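Local coordinates for protein peptide ABC transporter permease (Staphylococcus hominis, PDB 6EXS) that probably carries peptides across the bacterial membrane, including the thioalcohol-conjugated peptides that are malodour precursors in the human axilla, at residues Val234-Val237 and Leu238-Tyr242. Numbering follows the deposited sequence.
Sequences VIVV and LLVTY. With OLC ((2R)-2,3-dihydroxypropyl (9Z)-octadec-9-enoate), chain E.
V237 and T241 meet one helical turn apart, where the carbonyl oxygen of V237 accepts two donors from the same residue. The backbone N of T241 reaches V237 O at 3.1 Å, and the hydroxyl OG1 of T241 gives a second bond to V237 O of 2.8 Å. The two donors come from opposite faces of the carbonyl plane, each tilted from it. A chi1 of 56° sets OG1 of T241 between its own N and carbonyl carbon, where it leans back over the preceding turn; threonine suits this place because a hydroxyl that might face lipid is satisfied within its own helix.

The turn before is apolar. V234 and L238 run side by side, CG1 of V234 being 3.9 Å from CD1 of L238, and I235 and L239 repeat the pattern with CG2 to CD1 at 3.7 Å. Both leucines hold CG anti to the carbonyl carbon (chi1 -78° in L238), which lays CD1 along the turn below. V236 and V240 touch more loosely. Beta-branched valines and isoleucine fit such a surface, presenting methyls to a probably lipidic environment. L238, longer and unbranched at CB, reaches V234 and also L251 and I252 of helix 249-273.

At the end the Y242 ring meets a bound monoolein, whose hydroxyl O23 lies near the ring plane, 3.3 Å from CE1. The ring edge thus faces the polar head of the lipid, consistent with a tyrosine near the membrane interface. The N of L238, L239 and V240 bond to the O of V234, I235 and V236, and the side-chain pairs follow this i to i+4 pattern of an alpha-helix. With helix 249-273, helix 217-243 forms the hairpin that bacterial POT transporters carry between their two six-helix MFS bundles.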
ATOM      1  N   VAL A 234      -4.432 -13.492  21.351  1.00 77.86           N
ATOM      2  CA  VAL A 234      -3.544 -12.410  20.912  1.00 76.72           C
ATOM      3  C   VAL A 234      -3.230 -11.422  22.064  1.00 82.07           C
ATOM      4  O   VAL A 234      -2.060 -11.088  22.248  1.00 81.66           O
ATOM      5  CB  VAL A 234      -4.090 -11.712  19.633  1.00 78.90           C
ATOM      6  CG1 VAL A 234      -3.361 -10.401  19.337  1.00 77.61           C
ATOM      7  CG2 VAL A 234      -4.013 -12.645  18.428  1.00 78.44           C
ATOM      8  N   ILE A 235      -4.254 -10.985  22.844  1.00 80.09           N
ATOM      9  CA  ILE A 235      -4.072 -10.066  23.986  1.00 80.66           C
ATOM     10  C   ILE A 235      -3.314 -10.767  25.143  1.00 87.78           C
ATOM     11  O   ILE A 235      -2.454 -10.138  25.770  1.00 87.77           O
ATOM     12  CB  ILE A 235      -5.390  -9.372  24.454  1.00 83.71           C
ATOM     13  CG1 ILE A 235      -6.133  -8.688  23.279  1.00 82.44           C
ATOM     14  CG2 ILE A 235      -5.118  -8.350  25.578  1.00 85.07           C
ATOM     15  CD1 ILE A 235      -7.570  -8.235  23.588  1.00 87.72           C
ATOM     16  N   VAL A 236      -3.611 -12.063  25.402  1.00 85.95           N
ATOM     17  CA  VAL A 236      -2.940 -12.859  26.436  1.00 87.61           C
ATOM     18  C   VAL A 236      -1.442 -13.013  26.114  1.00 91.99           C
ATOM     19  O   VAL A 236      -0.612 -12.724  26.980  1.00 92.81           O
ATOM     20  CB  VAL A 236      -3.662 -14.208  26.715  1.00 93.00           C
ATOM     21  CG1 VAL A 236      -2.739 -15.229  27.383  1.00 94.27           C
ATOM     22  CG2 VAL A 236      -4.913 -13.987  27.561  1.00 93.63           C
ATOM     23  N   VAL A 237      -1.105 -13.418  24.862  1.00 87.21           N
ATOM     24  CA  VAL A 237       0.278 -13.589  24.389  1.00 86.65           C
ATOM     25  C   VAL A 237       1.064 -12.279  24.542  1.00 90.52           C
ATOM     26  O   VAL A 237       2.138 -12.288  25.143  1.00 90.08           O
ATOM     27  CB  VAL A 237       0.346 -14.185  22.951  1.00 89.30           C
ATOM     28  CG1 VAL A 237       1.716 -13.975  22.303  1.00 88.29           C
ATOM     29  CG2 VAL A 237      -0.020 -15.666  22.955  1.00 90.46           C
ATOM     30  N   LEU A 238       0.489 -11.158  24.058  1.00 87.36           N
ATOM     31  CA  LEU A 238       1.093  -9.825  24.123  1.00 87.13           C
ATOM     32  C   LEU A 238       1.353  -9.332  25.550  1.00 93.41           C
ATOM     33  O   LEU A 238       2.418  -8.769  25.805  1.00 93.65           O
ATOM     34  CB  LEU A 238       0.271  -8.797  23.330  1.00 85.81           C
ATOM     35  CG  LEU A 238       0.438  -8.824  21.807  1.00 89.69           C
ATOM     36  CD1 LEU A 238      -0.738  -8.162  21.118  1.00 88.77           C
ATOM     37  CD2 LEU A 238       1.752  -8.171  21.370  1.00 91.94           C
ATOM     38  N   LEU A 239       0.403  -9.560  26.474  1.00 90.90           N
ATOM     39  CA  LEU A 239       0.543  -9.139  27.865  1.00 91.88           C
ATOM     40  C   LEU A 239       1.534  -9.997  28.645  1.00 97.48           C
ATOM     41  O   LEU A 239       2.376  -9.437  29.351  1.00 97.43           O
ATOM     42  CB  LEU A 239      -0.814  -9.088  28.579  1.00 92.67           C
ATOM     43  CG  LEU A 239      -1.711  -7.893  28.270  1.00 96.50           C
ATOM     44  CD1 LEU A 239      -3.125  -8.160  28.731  1.00 97.63           C
ATOM     45  CD2 LEU A 239      -1.186  -6.613  28.916  1.00 98.90           C
ATOM     46  N   VAL A 240       1.434 -11.348  28.522  1.00 94.96           N
ATOM     47  CA  VAL A 240       2.306 -12.320  29.204  1.00 96.21           C
ATOM     48  C   VAL A 240       3.785 -12.070  28.857  1.00100.06           C
ATOM     49  O   VAL A 240       4.605 -11.994  29.769  1.00101.18           O
ATOM     50  CB  VAL A 240       1.853 -13.793  28.974  1.00100.69           C
ATOM     51  CG1 VAL A 240       2.973 -14.796  29.243  1.00101.77           C
ATOM     52  CG2 VAL A 240       0.622 -14.122  29.815  1.00101.49           C
ATOM     53  N   THR A 241       4.099 -11.878  27.559  1.00 94.80           N
ATOM     54  CA  THR A 241       5.459 -11.606  27.080  1.00 94.09           C
ATOM     55  C   THR A 241       5.998 -10.255  27.560  1.00 97.23           C
ATOM     56  O   THR A 241       7.192 -10.153  27.841  1.00 97.08           O
ATOM     57  CB  THR A 241       5.558 -11.743  25.554  1.00101.21           C
ATOM     58  OG1 THR A 241       4.597 -10.888  24.941  1.00100.38           O
ATOM     59  CG2 THR A 241       5.378 -13.180  25.076  1.00100.48           C
ATOM     60  N   TYR A 242       5.116  -9.236  27.670  1.00 93.24           N
ATOM     61  CA  TYR A 242       5.445  -7.871  28.101  1.00 92.83           C
ATOM     62  C   TYR A 242       6.035  -7.809  29.508  1.00 98.47           C
ATOM     63  O   TYR A 242       7.101  -7.219  29.694  1.00 97.71           O
ATOM     64  CB  TYR A 242       4.216  -6.940  27.979  1.00 93.17           C
ATOM     65  CG  TYR A 242       4.484  -5.487  28.319  1.00 94.72           C
ATOM     66  CD1 TYR A 242       5.114  -4.640  27.409  1.00 95.31           C
ATOM     67  CD2 TYR A 242       4.079  -4.948  29.537  1.00 96.50           C
ATOM     68  CE1 TYR A 242       5.362  -3.304  27.716  1.00 95.52           C
ATOM     69  CE2 TYR A 242       4.319  -3.612  29.854  1.00 97.05           C
ATOM     70  CZ  TYR A 242       4.962  -2.793  28.940  1.00103.02           C
ATOM     71  OH  TYR A 242       5.206  -1.477  29.244  1.00104.03           O
TER
HETATM   72  C10 OLC E 504      -4.966   1.471  22.854  1.00 74.22           C
HETATM   73  C9  OLC E 504      -4.480   0.396  22.251  1.00 73.26           C
HETATM   74  C11 OLC E 504      -4.298   2.811  22.994  1.00 75.21           C
HETATM   75  C8  OLC E 504      -3.148   0.266  21.574  1.00 72.82           C
HETATM   76  C24 OLC E 504       7.146  -0.045  26.352  1.00 89.85           C
HETATM   77  C12 OLC E 504      -5.164   3.880  23.656  1.00 76.58           C
HETATM   78  C7  OLC E 504      -2.285  -0.868  22.119  1.00 73.12           C
HETATM   79  C13 OLC E 504      -4.540   5.269  23.631  1.00 76.55           C
HETATM   80  C6  OLC E 504      -0.808  -0.753  21.763  1.00 73.54           C
HETATM   81  C5  OLC E 504       0.009   0.125  22.706  1.00 74.71           C
HETATM   82  C4  OLC E 504       0.567  -0.600  23.925  1.00 77.25           C
HETATM   83  C3  OLC E 504       1.919  -1.269  23.708  1.00 79.49           C
HETATM   84  C2  OLC E 504       3.101  -0.355  24.022  1.00 81.60           C
HETATM   85  C21 OLC E 504       6.803  -0.459  23.868  1.00 86.64           C
HETATM   86  C1  OLC E 504       4.452  -0.956  23.757  1.00 83.61           C
HETATM   87  C22 OLC E 504       7.542  -0.854  25.132  1.00 88.98           C
HETATM   88  O19 OLC E 504       4.649  -2.020  23.229  1.00 84.00           O
HETATM   89  O25 OLC E 504       7.642   1.289  26.286  1.00 89.26           O
HETATM   90  O23 OLC E 504       7.364  -2.251  25.378  1.00 90.03           O
HETATM   91  O20 OLC E 504       5.425  -0.139  24.187  1.00 85.36           O